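Local coordinates for protein putative esterase/lipase/thioesterase (Silicibacter sp., PDB 2PBL) that probably hydrolyses ester or thioester bonds, as a putative esterase, lipase or thioesterase with the alpha/beta-hydrolase fold, at residues R23-A28 against K79-H84; D30-L35 against D54-E59; V143-D148 against V197-R202. All coordinates share one frame; numbering follows the deposited sequence. Where two conformers were deposited one is given.

Interaction 1: residues R23-A28 against K79-H84; sequences RWAASA and KSSWSH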
ATOM      1  N   ARG A  23      -5.164   9.307 -15.809  1.00 22.38           N
ATOM      2  CA  ARG A  23      -3.799   9.170 -16.269  1.00 20.86           C
ATOM      3  C   ARG A  23      -3.131   7.923 -15.693  1.00 20.68           C
ATOM      4  O   ARG A  23      -2.302   7.315 -16.356  1.00 19.85           O
ATOM      5  CB  ARG A  23      -2.990  10.400 -15.918  1.00 24.34           C
ATOM      6  CG  ARG A  23      -3.503  11.610 -16.670  1.00 28.69           C
ATOM      7  CD  ARG A  23      -2.874  12.855 -16.186  1.00 34.62           C
ATOM      8  NE  ARG A  23      -3.435  14.001 -16.899  1.00 36.64           N
ATOM      9  CZ  ARG A  23      -3.048  15.263 -16.717  1.00 40.83           C
ATOM     10  NH1 ARG A  23      -2.097  15.559 -15.839  1.00 39.05           N
ATOM     11  NH2 ARG A  23      -3.631  16.223 -17.415  1.00 34.30           N
ATOM     12  N   TRP A  24      -3.462   7.593 -14.456  1.00 19.31           N
ATOM     13  CA  TRP A  24      -2.931   6.371 -13.830  1.00 19.60           C
ATOM     14  C   TRP A  24      -3.406   5.154 -14.586  1.00 20.07           C
ATOM     15  O   TRP A  24      -2.617   4.263 -14.895  1.00 18.15           O
ATOM     16  CB  TRP A  24      -3.392   6.233 -12.384  1.00 18.04           C
ATOM     17  CG  TRP A  24      -2.769   7.121 -11.396  1.00 18.43           C
ATOM     18  CD1 TRP A  24      -1.491   7.573 -11.380  1.00 19.29           C
ATOM     19  CD2 TRP A  24      -3.381   7.611 -10.207  1.00 15.25           C
ATOM     20  NE1 TRP A  24      -1.290   8.345 -10.265  1.00 11.21           N
ATOM     21  CE2 TRP A  24      -2.424   8.373  -9.525  1.00 18.09           C
ATOM     22  CE3 TRP A  24      -4.648   7.473  -9.644  1.00 18.83           C
ATOM     23  CZ2 TRP A  24      -2.697   9.014  -8.312  1.00 10.80           C
ATOM     24  CZ3 TRP A  24      -4.922   8.124  -8.445  1.00 17.86           C
ATOM     25  CH2 TRP A  24      -3.946   8.882  -7.802  1.00 19.57           C
ATOM     26  N   ALA A  25      -4.713   5.141 -14.874  1.00 18.48           N
ATOM     27  CA  ALA A  25      -5.355   4.025 -15.588  1.00 19.43           C
ATOM     28  C   ALA A  25      -4.731   3.836 -16.925  1.00 18.96           C
ATOM     29  O   ALA A  25      -4.468   2.720 -17.335  1.00 19.98           O
ATOM     30  CB  ALA A  25      -6.844   4.314 -15.764  1.00 20.55           C
ATOM     31  N   ALA A  26      -4.529   4.937 -17.642  1.00 21.55           N
ATOM     32  CA  ALA A  26      -3.913   4.896 -18.954  1.00 22.04           C
ATOM     33  C   ALA A  26      -2.450   4.437 -18.897  1.00 23.37           C
ATOM     34  O   ALA A  26      -2.000   3.621 -19.740  1.00 22.95           O
ATOM     35  CB  ALA A  26      -4.001   6.304 -19.608  1.00 22.08           C
ATOM     36  N   SER A  27      -1.684   5.020 -17.958  1.00 20.17           N
ATOM     37  CA  SER A  27      -0.287   4.650 -17.763  1.00 21.08           C
ATOM     38  C   SER A  27      -0.150   3.181 -17.407  1.00 19.57           C
ATOM     39  O   SER A  27       0.750   2.489 -17.911  1.00 19.16           O
ATOM     40  CB  SER A  27       0.355   5.462 -16.635  1.00 24.63           C
ATOM     41  OG  SER A  27       0.586   6.797 -17.030  1.00 26.81           O
ATOM     42  N   ALA A  28      -1.039   2.717 -16.532  1.00 20.54           N
ATOM     43  CA  ALA A  28      -0.997   1.315 -16.087  1.00 18.47           C
ATOM     44  C   ALA A  28      -1.297   0.348 -17.267  1.00 22.00           C
ATOM     45  O   ALA A  28      -0.583  -0.644 -17.501  1.00 18.09           O
ATOM     46  CB  ALA A  28      -1.926   1.108 -14.911  1.00 18.90           C
ATOM     47  N   LYS A  79      -6.418  -2.886  -8.520  1.00 14.72           N
ATOM     48  CA  LYS A  79      -5.029  -3.021  -8.929  1.00 14.04           C
ATOM     49  C   LYS A  79      -4.674  -2.454 -10.291  1.00 13.78           C
ATOM     50  O   LYS A  79      -3.503  -2.124 -10.516  1.00 13.20           O
ATOM     51  CB  LYS A  79      -4.613  -4.500  -8.923  1.00 15.99           C
ATOM     52  CG  LYS A  79      -5.354  -5.387  -9.940  1.00 15.24           C
ATOM     53  CD  LYS A  79      -5.076  -6.884  -9.704  1.00  8.49           C
ATOM     54  CE  LYS A  79      -6.033  -7.743 -10.511  1.00 15.83           C
ATOM     55  NZ  LYS A  79      -6.025  -7.339 -11.958  1.00 20.04           N
ATOM     56  N   SER A  80      -5.670  -2.318 -11.172  0.50 14.02           N
ATOM     57  CA  SER A  80      -5.420  -1.909 -12.550  0.50 13.68           C
ATOM     58  C   SER A  80      -4.962  -0.474 -12.765  0.50 13.82           C
ATOM     59  O   SER A  80      -4.486  -0.167 -13.849  0.50 13.47           O
ATOM     60  CB  SER A  80      -6.622  -2.176 -13.455  0.50 12.68           C
ATOM     61  OG  SER A  80      -7.689  -1.266 -13.226  0.50  7.40           O
ATOM     62  N   SER A  81      -5.102   0.393 -11.778  1.00 14.57           N
ATOM     63  CA  SER A  81      -4.631   1.776 -11.915  1.00 16.46           C
ATOM     64  C   SER A  81      -3.159   2.006 -11.556  1.00 17.80           C
ATOM     65  O   SER A  81      -2.671   3.147 -11.663  1.00 17.46           O
ATOM     66  CB  SER A  81      -5.467   2.664 -11.031  1.00 16.10           C
ATOM     67  OG  SER A  81      -6.782   2.779 -11.572  1.00 19.85           O
ATOM     68  N   TRP A  82      -2.417   0.949 -11.215  1.00 16.13           N
ATOM     69  CA  TRP A  82      -1.078   1.156 -10.635  1.00 15.57           C
ATOM     70  C   TRP A  82       0.093   0.362 -11.186  1.00 15.87           C
ATOM     71  O   TRP A  82       1.187   0.498 -10.687  1.00 14.99           O
ATOM     72  CB  TRP A  82      -1.151   0.871  -9.137  1.00 13.19           C
ATOM     73  CG  TRP A  82      -2.425   1.351  -8.477  1.00 14.50           C
ATOM     74  CD1 TRP A  82      -3.538   0.601  -8.237  1.00 15.37           C
ATOM     75  CD2 TRP A  82      -2.756   2.691  -8.098  1.00 16.32           C
ATOM     76  NE1 TRP A  82      -4.526   1.382  -7.703  1.00 13.96           N
ATOM     77  CE2 TRP A  82      -4.067   2.667  -7.590  1.00 14.75           C
ATOM     78  CE3 TRP A  82      -2.052   3.907  -8.098  1.00 15.59           C
ATOM     79  CZ2 TRP A  82      -4.700   3.814  -7.105  1.00 22.09           C
ATOM     80  CZ3 TRP A  82      -2.678   5.032  -7.620  1.00 19.16           C
ATOM     81  CH2 TRP A  82      -3.981   4.980  -7.105  1.00 17.96           C
ATOM     82  N   SER A  83      -0.145  -0.447 -12.211  1.00 18.49           N
ATOM     83  CA  SER A  83       0.848  -1.359 -12.778  1.00 17.87           C
ATOM     84  C   SER A  83       2.130  -0.668 -13.144  1.00 18.11           C
ATOM     85  O   SER A  83       3.223  -1.178 -12.870  1.00 17.50           O
ATOM     86  CB  SER A  83       0.252  -2.059 -14.005  1.00 16.87           C
ATOM     87  OG  SER A  83      -1.061  -2.482 -13.657  1.00 19.02           O
ATOM     88  N   HIS A  84       2.005   0.510 -13.752  1.00 18.56           N
ATOM     89  CA  HIS A  84       3.180   1.277 -14.224  1.00 19.15           C
ATOM     90  C   HIS A  84       4.173   1.629 -13.085  1.00 18.71           C
ATOM     91  O   HIS A  84       5.353   1.934 -13.323  1.00 16.36           O
ATOM     92  CB  HIS A  84       2.690   2.548 -14.921  1.00 19.52           C
ATOM     93  CG  HIS A  84       1.967   3.489 -14.008  1.00 15.25           C
ATOM     94  ND1 HIS A  84       0.743   3.205 -13.445  1.00 15.24           N
ATOM     95  CD2 HIS A  84       2.309   4.719 -13.561  1.00 15.38           C
ATOM     96  CE1 HIS A  84       0.364   4.220 -12.690  1.00 17.76           C
ATOM     97  NE2 HIS A  84       1.294   5.161 -12.753  1.00 13.05           N
TER
HETATM   98  O   HOH W   1      -5.866   0.599 -16.670  1.00 13.87           O

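Interaction 2: residues D30-L35 against D54-E59; sequences DFRNSL and DLFLPE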
ATOM      1  N   ASP A  30      -0.955   0.909 -20.545  1.00 27.03           N
ATOM      2  CA  ASP A  30       0.189   0.923 -21.473  1.00 28.06           C
ATOM      3  C   ASP A  30       1.355   0.042 -20.974  1.00 28.40           C
ATOM      4  O   ASP A  30       1.987  -0.679 -21.751  1.00 26.06           O
ATOM      5  CB  ASP A  30       0.753   2.334 -21.663  1.00 31.51           C
ATOM      6  CG  ASP A  30      -0.176   3.258 -22.452  1.00 39.13           C
ATOM      7  OD1 ASP A  30      -1.283   2.819 -22.853  1.00 56.06           O
ATOM      8  OD2 ASP A  30       0.215   4.436 -22.666  1.00 50.39           O
ATOM      9  N   PHE A  31       1.644   0.141 -19.676  1.00 25.97           N
ATOM     10  CA  PHE A  31       2.688  -0.667 -19.067  1.00 23.56           C
ATOM     11  C   PHE A  31       2.350  -2.150 -19.196  1.00 22.27           C
ATOM     12  O   PHE A  31       3.201  -2.925 -19.547  1.00 22.77           O
ATOM     13  CB  PHE A  31       2.901  -0.292 -17.588  1.00 21.89           C
ATOM     14  CG  PHE A  31       3.725  -1.310 -16.818  1.00 21.78           C
ATOM     15  CD1 PHE A  31       5.109  -1.278 -16.855  1.00 19.61           C
ATOM     16  CD2 PHE A  31       3.091  -2.333 -16.104  1.00 22.35           C
ATOM     17  CE1 PHE A  31       5.858  -2.238 -16.180  1.00 21.43           C
ATOM     18  CE2 PHE A  31       3.817  -3.274 -15.414  1.00 19.64           C
ATOM     19  CZ  PHE A  31       5.203  -3.228 -15.446  1.00 21.70           C
ATOM     20  N   ARG A  32       1.130  -2.551 -18.876  1.00 23.87           N
ATOM     21  CA  ARG A  32       0.801  -3.970 -18.945  1.00 25.61           C
ATOM     22  C   ARG A  32       1.014  -4.482 -20.358  1.00 29.93           C
ATOM     23  O   ARG A  32       1.640  -5.513 -20.566  1.00 31.20           O
ATOM     24  CB  ARG A  32      -0.641  -4.243 -18.514  1.00 24.48           C
ATOM     25  CG  ARG A  32      -0.892  -4.109 -17.020  1.00 22.32           C
ATOM     26  CD  ARG A  32      -2.272  -4.560 -16.608  1.00 23.43           C
ATOM     27  NE  ARG A  32      -3.338  -3.730 -17.176  1.00 20.22           N
ATOM     28  CZ  ARG A  32      -3.803  -2.599 -16.648  1.00 23.26           C
ATOM     29  NH1 ARG A  32      -3.301  -2.077 -15.547  1.00 16.72           N
ATOM     30  NH2 ARG A  32      -4.795  -1.975 -17.250  1.00 22.21           N
ATOM     31  N   ASN A  33       0.485  -3.737 -21.320  1.00 32.86           N
ATOM     32  CA  ASN A  33       0.611  -4.091 -22.720  1.00 34.57           C
ATOM     33  C   ASN A  33       2.054  -4.195 -23.157  1.00 34.54           C
ATOM     34  O   ASN A  33       2.378  -5.060 -23.958  1.00 38.63           O
ATOM     35  CB  ASN A  33      -0.129  -3.093 -23.601  1.00 33.46           C
ATOM     36  CG  ASN A  33      -1.624  -3.180 -23.445  1.00 34.87           C
ATOM     37  OD1 ASN A  33      -2.172  -4.201 -23.007  1.00 41.79           O
ATOM     38  ND2 ASN A  33      -2.305  -2.100 -23.804  1.00 43.77           N
ATOM     39  N   SER A  34       2.922  -3.356 -22.603  1.00 34.75           N
ATOM     40  CA  SER A  34       4.352  -3.369 -22.939  1.00 34.18           C
ATOM     41  C   SER A  34       5.103  -4.595 -22.460  1.00 34.19           C
ATOM     42  O   SER A  34       6.118  -5.006 -23.043  1.00 31.86           O
ATOM     43  CB  SER A  34       5.033  -2.143 -22.321  1.00 35.26           C
ATOM     44  OG  SER A  34       5.033  -2.205 -20.894  1.00 32.80           O
ATOM     45  N   LEU A  35       4.582  -5.212 -21.414  1.00 35.26           N
ATOM     46  CA  LEU A  35       5.301  -6.292 -20.766  1.00 36.22           C
ATOM     47  C   LEU A  35       5.045  -7.658 -21.384  1.00 35.65           C
ATOM     48  O   LEU A  35       5.791  -8.621 -21.117  1.00 37.59           O
ATOM     49  CB  LEU A  35       4.936  -6.326 -19.282  1.00 34.06           C
ATOM     50  CG  LEU A  35       6.122  -6.479 -18.374  1.00 33.99           C
ATOM     51  CD1 LEU A  35       6.986  -5.199 -18.425  1.00 32.06           C
ATOM     52  CD2 LEU A  35       5.577  -6.731 -16.995  1.00 33.32           C
ATOM     53  N   ASP A  54      -1.963  -9.044  -9.774  1.00 16.49           N
ATOM     54  CA  ASP A  54      -1.151  -9.034 -10.958  1.00 15.89           C
ATOM     55  C   ASP A  54       0.295  -9.289 -10.485  1.00 16.39           C
ATOM     56  O   ASP A  54       0.725  -8.843  -9.413  1.00 15.25           O
ATOM     57  CB  ASP A  54      -1.263  -7.721 -11.711  1.00 17.52           C
ATOM     58  CG  ASP A  54      -2.640  -7.514 -12.387  1.00 18.09           C
ATOM     59  OD1 ASP A  54      -3.441  -8.457 -12.584  1.00 18.36           O
ATOM     60  OD2 ASP A  54      -2.913  -6.354 -12.726  1.00 17.76           O
ATOM     61  N   LEU A  55       1.001 -10.081 -11.267  1.00 14.57           N
ATOM     62  CA  LEU A  55       2.387 -10.410 -11.019  1.00 16.15           C
ATOM     63  C   LEU A  55       3.221 -10.056 -12.251  1.00 15.91           C
ATOM     64  O   LEU A  55       3.037 -10.618 -13.349  1.00 17.12           O
ATOM     65  CB  LEU A  55       2.543 -11.873 -10.657  1.00 15.52           C
ATOM     66  CG  LEU A  55       3.920 -12.343 -10.235  1.00 19.13           C
ATOM     67  CD1 LEU A  55       4.444 -11.591  -8.989  1.00 17.52           C
ATOM     68  CD2 LEU A  55       3.836 -13.830  -9.933  1.00 22.69           C
ATOM     69  N   PHE A  56       4.101  -9.094 -12.044  1.00 14.92           N
ATOM     70  CA  PHE A  56       5.006  -8.607 -13.068  1.00 14.30           C
ATOM     71  C   PHE A  56       6.394  -9.173 -12.814  1.00 16.32           C
ATOM     72  O   PHE A  56       6.995  -8.944 -11.762  1.00 17.78           O
ATOM     73  CB  PHE A  56       5.010  -7.073 -13.132  1.00 12.07           C
ATOM     74  CG  PHE A  56       3.632  -6.503 -13.294  1.00 15.54           C
ATOM     75  CD1 PHE A  56       2.928  -6.713 -14.468  1.00 13.32           C
ATOM     76  CD2 PHE A  56       3.006  -5.837 -12.253  1.00 12.86           C
ATOM     77  CE1 PHE A  56       1.640  -6.263 -14.596  1.00 17.60           C
ATOM     78  CE2 PHE A  56       1.702  -5.386 -12.391  1.00 13.50           C
ATOM     79  CZ  PHE A  56       1.042  -5.588 -13.559  1.00 18.85           C
ATOM     80  N   LEU A  57       6.919  -9.861 -13.825  1.00 16.64           N
ATOM     81  CA  LEU A  57       8.204 -10.550 -13.720  1.00 17.70           C
ATOM     82  C   LEU A  57       9.282  -9.765 -14.396  1.00 19.51           C
ATOM     83  O   LEU A  57       9.013  -9.192 -15.473  1.00 17.48           O
ATOM     84  CB  LEU A  57       8.117 -11.898 -14.424  1.00 17.00           C
ATOM     85  CG  LEU A  57       7.009 -12.800 -13.895  1.00 21.18           C
ATOM     86  CD1 LEU A  57       6.848 -14.015 -14.731  1.00 32.64           C
ATOM     87  CD2 LEU A  57       7.236 -13.183 -12.443  1.00 22.46           C
ATOM     88  N   PRO A  58      10.505  -9.749 -13.800  1.00 17.77           N
ATOM     89  CA  PRO A  58      11.642  -9.099 -14.413  1.00 19.03           C
ATOM     90  C   PRO A  58      12.163 -10.016 -15.493  1.00 19.72           C
ATOM     91  O   PRO A  58      11.684 -11.134 -15.643  1.00 17.41           O
ATOM     92  CB  PRO A  58      12.670  -9.007 -13.263  1.00 18.05           C
ATOM     93  CG  PRO A  58      12.393 -10.173 -12.429  1.00 19.42           C
ATOM     94  CD  PRO A  58      10.895 -10.429 -12.545  1.00 18.01           C
ATOM     95  N   GLU A  59      13.155  -9.554 -16.235  1.00 22.41           N
ATOM     96  CA  GLU A  59      13.699 -10.395 -17.284  1.00 24.52           C
ATOM     97  C   GLU A  59      14.501 -11.581 -16.778  1.00 26.20           C
ATOM     98  O   GLU A  59      14.371 -12.671 -17.317  1.00 29.01           O
ATOM     99  CB  GLU A  59      14.532  -9.573 -18.250  1.00 22.43           C
ATOM    100  CG  GLU A  59      13.699  -8.756 -19.182  1.00 20.86           C
ATOM    101  CD  GLU A  59      14.545  -8.221 -20.305  1.00 19.29           C
ATOM    102  OE1 GLU A  59      15.234  -7.214 -20.108  1.00 17.97           O
ATOM    103  OE2 GLU A  59      14.496  -8.836 -21.369  1.00 25.01           O
TER

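Interaction 3: residues V143-D148 against V197-R202; sequences VARMLD and VEMQNR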
ATOM      1  N   VAL A 143      -0.090  -2.564   4.342  1.00  9.32           N
ATOM      2  CA  VAL A 143       1.240  -3.180   4.419  1.00 10.81           C
ATOM      3  C   VAL A 143       1.793  -3.135   5.846  1.00 14.09           C
ATOM      4  O   VAL A 143       2.474  -4.056   6.251  1.00 14.50           O
ATOM      5  CB  VAL A 143       2.273  -2.674   3.366  1.00 10.42           C
ATOM      6  CG1 VAL A 143       1.849  -3.081   1.957  1.00 14.02           C
ATOM      7  CG2 VAL A 143       2.558  -1.180   3.496  1.00 16.56           C
ATOM      8  N   ALA A 144       1.445  -2.108   6.631  1.00 15.43           N
ATOM      9  CA  ALA A 144       1.859  -2.025   8.026  1.00 12.57           C
ATOM     10  C   ALA A 144       1.271  -3.192   8.883  1.00 11.43           C
ATOM     11  O   ALA A 144       1.979  -3.793   9.668  1.00 10.21           O
ATOM     12  CB  ALA A 144       1.471  -0.715   8.597  1.00 14.73           C
ATOM     13  N   ARG A 145       0.041  -3.551   8.625  1.00  9.32           N
ATOM     14  CA  ARG A 145      -0.639  -4.666   9.301  1.00  9.37           C
ATOM     15  C   ARG A 145      -0.015  -6.018   9.002  1.00 11.99           C
ATOM     16  O   ARG A 145      -0.268  -7.003   9.722  1.00  9.56           O
ATOM     17  CB  ARG A 145      -2.094  -4.712   8.837  1.00  8.27           C
ATOM     18  CG  ARG A 145      -2.896  -3.477   9.107  1.00 10.80           C
ATOM     19  CD  ARG A 145      -3.130  -3.327  10.587  1.00 10.69           C
ATOM     20  NE  ARG A 145      -4.068  -4.386  11.027  1.00  9.36           N
ATOM     21  CZ  ARG A 145      -3.846  -5.375  11.903  1.00 19.44           C
ATOM     22  NH1 ARG A 145      -2.699  -5.563  12.543  1.00 11.21           N
ATOM     23  NH2 ARG A 145      -4.839  -6.227  12.118  1.00 12.76           N
HETATM   24  N   MSE A 146       0.724  -6.115   7.880  1.00  9.88           N
HETATM   25  CA  MSE A 146       1.378  -7.374   7.499  1.00 12.46           C
HETATM   26  C   MSE A 146       2.517  -7.751   8.420  1.00 14.41           C
HETATM   27  O   MSE A 146       2.979  -8.890   8.379  1.00 15.70           O
HETATM   28  CB  MSE A 146       1.872  -7.302   6.074  1.00 13.37           C
HETATM   29  CG  MSE A 146       0.780  -7.154   5.002  1.00 11.69           C
HETATM   30 SE   MSE A 146      -0.552  -8.562   5.169  0.75 14.33          SE
HETATM   31  CE  MSE A 146      -1.979  -7.500   6.225  1.00 10.92           C
ATOM     32  N   LEU A 147       2.989  -6.813   9.246  1.00 12.71           N
ATOM     33  CA  LEU A 147       4.046  -7.112  10.193  1.00 14.33           C
ATOM     34  C   LEU A 147       3.488  -7.735  11.477  1.00 15.81           C
ATOM     35  O   LEU A 147       4.265  -8.095  12.359  1.00 15.25           O
ATOM     36  CB  LEU A 147       4.871  -5.877  10.513  1.00 14.06           C
ATOM     37  CG  LEU A 147       5.758  -5.400   9.370  1.00 15.60           C
ATOM     38  CD1 LEU A 147       6.445  -4.074   9.708  1.00 18.51           C
ATOM     39  CD2 LEU A 147       6.802  -6.494   9.068  1.00 12.25           C
ATOM     40  N   ASP A 148       2.165  -7.830  11.577  1.00 14.68           N
ATOM     41  CA  ASP A 148       1.496  -8.450  12.713  1.00 12.11           C
ATOM     42  C   ASP A 148       1.511 -10.005  12.559  1.00 12.43           C
ATOM     43  O   ASP A 148       0.905 -10.548  11.641  1.00 10.47           O
ATOM     44  CB  ASP A 148       0.084  -7.948  12.774  1.00 11.46           C
ATOM     45  CG  ASP A 148      -0.626  -8.352  14.052  1.00 17.02           C
ATOM     46  OD1 ASP A 148      -0.175  -9.286  14.754  1.00 17.17           O
ATOM     47  OD2 ASP A 148      -1.659  -7.719  14.328  1.00 12.86           O
ATOM     48  N   VAL A 197      -0.499   1.781  14.919  1.00 17.18           N
ATOM     49  CA  VAL A 197       0.156   2.329  16.103  1.00 16.31           C
ATOM     50  C   VAL A 197      -0.064   1.444  17.338  1.00 15.31           C
ATOM     51  O   VAL A 197       0.748   1.482  18.252  1.00 18.38           O
ATOM     52  CB  VAL A 197      -0.269   3.782  16.461  1.00 19.13           C
ATOM     53  CG1 VAL A 197       0.095   4.705  15.395  1.00 18.30           C
ATOM     54  CG2 VAL A 197      -1.759   3.861  16.809  1.00 16.47           C
ATOM     55  N   GLU A 198      -1.114   0.623  17.326  1.00 15.42           N
ATOM     56  CA  GLU A 198      -1.428  -0.293  18.445  1.00 17.47           C
ATOM     57  C   GLU A 198      -0.691  -1.617  18.462  1.00 19.67           C
ATOM     58  O   GLU A 198      -0.784  -2.382  19.423  1.00 18.69           O
ATOM     59  CB  GLU A 198      -2.923  -0.589  18.430  1.00 19.10           C
ATOM     60  CG  GLU A 198      -3.717   0.637  18.644  1.00 25.10           C
ATOM     61  CD  GLU A 198      -3.456   1.269  20.003  1.00 33.08           C
ATOM     62  OE1 GLU A 198      -3.574   0.551  21.017  1.00 33.36           O
ATOM     63  OE2 GLU A 198      -3.132   2.480  20.030  1.00 35.61           O
HETATM   64  N   MSE A 199       0.027  -1.911  17.384  1.00 17.26           N
HETATM   65  CA  MSE A 199       0.678  -3.190  17.236  1.00 15.27           C
HETATM   66  C   MSE A 199       1.922  -3.215  18.016  1.00 17.14           C
HETATM   67  O   MSE A 199       2.809  -2.410  17.804  1.00 20.00           O
HETATM   68  CB  MSE A 199       0.962  -3.465  15.764  1.00 13.44           C
HETATM   69  CG  MSE A 199      -0.209  -3.840  15.043  1.00 10.96           C
HETATM   70 SE   MSE A 199       0.203  -3.662  13.053  0.75 12.14          SE
HETATM   71  CE  MSE A 199       1.847  -4.711  12.852  1.00 19.30           C
ATOM     72  N   GLN A 200       1.983  -4.158  18.941  1.00 20.70           N
ATOM     73  CA  GLN A 200       3.148  -4.295  19.784  1.00 22.28           C
ATOM     74  C   GLN A 200       4.064  -5.375  19.316  1.00 22.46           C
ATOM     75  O   GLN A 200       5.258  -5.329  19.584  1.00 25.73           O
ATOM     76  CB  GLN A 200       2.691  -4.536  21.208  1.00 23.82           C
ATOM     77  CG  GLN A 200       1.740  -3.475  21.723  1.00 27.48           C
ATOM     78  CD  GLN A 200       2.332  -2.070  21.656  1.00 40.85           C
ATOM     79  OE1 GLN A 200       3.564  -1.883  21.618  1.00 47.81           O
ATOM     80  NE2 GLN A 200       1.451  -1.066  21.621  1.00 47.93           N
ATOM     81  N   ASN A 201       3.544  -6.347  18.593  1.00 23.96           N
ATOM     82  CA  ASN A 201       4.355  -7.435  18.135  1.00 26.00           C
ATOM     83  C   ASN A 201       4.519  -7.271  16.671  1.00 25.14           C
ATOM     84  O   ASN A 201       3.521  -7.151  15.963  1.00 25.78           O
ATOM     85  CB  ASN A 201       3.660  -8.754  18.445  1.00 29.32           C
ATOM     86  CG  ASN A 201       3.347  -8.892  19.912  1.00 34.05           C
ATOM     87  OD1 ASN A 201       2.179  -9.055  20.297  1.00 44.62           O
ATOM     88  ND2 ASN A 201       4.382  -8.745  20.753  1.00 37.10           N
ATOM     89  N   ARG A 202       5.769  -7.203  16.204  1.00 20.03           N
ATOM     90  CA  ARG A 202       5.992  -7.048  14.793  1.00 17.46           C
ATOM     91  C   ARG A 202       7.108  -7.928  14.282  1.00 15.01           C
ATOM     92  O   ARG A 202       8.068  -8.156  14.977  1.00 14.05           O
ATOM     93  CB  ARG A 202       6.305  -5.595  14.470  1.00 18.83           C
ATOM     94  CG  ARG A 202       5.179  -4.658  14.882  1.00 24.42           C
ATOM     95  CD  ARG A 202       5.468  -3.250  14.577  1.00 20.61           C
ATOM     96  NE  ARG A 202       6.700  -2.734  15.183  1.00 19.17           N
ATOM     97  CZ  ARG A 202       6.806  -2.220  16.400  1.00 20.03           C
ATOM     98  NH1 ARG A 202       5.766  -2.156  17.225  1.00 20.85           N
ATOM     99  NH2 ARG A 202       7.985  -1.762  16.805  1.00 20.04           N
TER

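Interaction 1: residues R23-A28 against K79-H84
W24, W82 and H84 form an aromatic cluster where helix 20-35 of this alpha/beta-hydrolase fold lies against the loop between strand 64-69 and helix 87-91; W24 also lies near, without touching, a probable Ser-His-Glu triad. CZ3 of W82 sits over the centre of the W24 ring system, and CH2 of W82 comes to 3.5 Å from CZ3 of W24. The two six-membered rings are inclined at 43°, an oblique pairing, and W82 also stacks on H70. H84 meets W24 rim to rim, NE2 lying 3.9 Å from CD1 of W24. An alanine in place of W24 would probably leave CZ3 and CH2 of W82 without the indole they pack on and open a gap beside the rim of H84.

A CH-pi contact adds to this: CB of S27 stands over the centre of the H84 imidazole, and chi1 of 64° sets CG of H84 between the backbone N and the carbonyl carbon, 3.7 Å from CB of S27. The methyl of A28 packs closely on the loop backbone, CB 3.1 Å from O of S80. No direct hydrogen bond links the segments; a water donates to O of A25 (2.6 Å) and O of S80 (3.2 Å).

Interaction 2: residues D30-L35 against D54-E59
F31 and F56 meet through different first torsions: CG of F31 is anti to its backbone N (chi1 166°), whereas CG of F56 is anti to its carbonyl carbon (chi1 -54°). The result is a T-shaped (edge-to-face) pair in which F31 supplies the edge and F56 the face. CE2 of F31 stands 3.6 Å above the plane of the F56 ring, over its centre, and the ring planes are 77° apart. Around that ring, CD2 of L35 comes to 3.7 Å from CD1 of F56, and the two side chains cross at about a right angle. CG of R32 approaches CE1 of F56 at 4.1 Å, an apolar touch made by the aliphatic part of the arginine.

In the alpha/beta-hydrolase fold this joins the C-terminal part of helix 20-35 to strand 52-56, the second strand across the sheet from the 39-44 edge; L90 of helix 87-91 packs on both phenylalanines. The charged ends of R32 and D54 do not meet: NH1 of R32 remains 5.1 Å from OD2 of D54. That NH1 instead bonds to O of S80 and OG of S83, while OD1 of D54 accepts from N of N42 and pairs with NZ of K79.

Interaction 3: residues V143-D148 against V197-R202
The selenomethionine M199 packs against the turn at the C-terminal end of helix 138-145, a van der Waals contact of its side chain with backbone and charged groups that joins this turn to the loop leading into strand 206-212. The side chain is bent at chi3 (53°), which places CE beside backbone atoms at the end of the helix and in the turn. CE lies 3.3 Å from O of A144 and 3.4 Å from N of D148, and touches CB of L147 and of D148. The methyl group thus lies against the type I beta turn from R145 to D148 and the carbonyl of A144 just before it.

NH1 of R145 is 3.5 Å from SE of M199, which lies at the edge of the guanidinium and near its plane. The same NH1 donates to OD2 of D148, 3.0 Å away, in a salt bridge that uses the anti lone pair of the carboxylate; NE of R145 pairs with E194. These bonds are likely to fix the rotation of the guanidinium, with its edge toward the selenium.

In the alpha/beta-hydrolase fold, helix 138-145 follows strand 131-136, and the GxSxG sequence at their junction is consistent with a nucleophile elbow; this contact lies at the helix's far end. W230 of helix 217-230 packs on A144, L147 and M199.

Beyond M199 the two segments draw close, CA of R202 making a CA-H...O contact of 3.2 Å with O of L147. NH1 of R202 bonds weakly to O of M199, and its guanidinium makes a cation-pi interaction with W230.

From the N terminus, helix 20-35 enters first and serves two contacts in turn, 23-28 in interaction 1 and 30-35 in interaction 2. Interaction 2 closes the shorter loop, when the chain returns in 54-59, and it is nested inside the larger loop that interaction 1 closes at 79-84. The two touch, through S80 with R32 and K79 with D54, so helix, strand 52-56 and the loop after strand 64-69 are tied together. Interaction 3 follows in series, opening at 143-148 and closing at 197-202, and joins the end of helix 138-145 to the loop before strand 206-212; it lies on the opposite side of the chain's centre, with no touch to either.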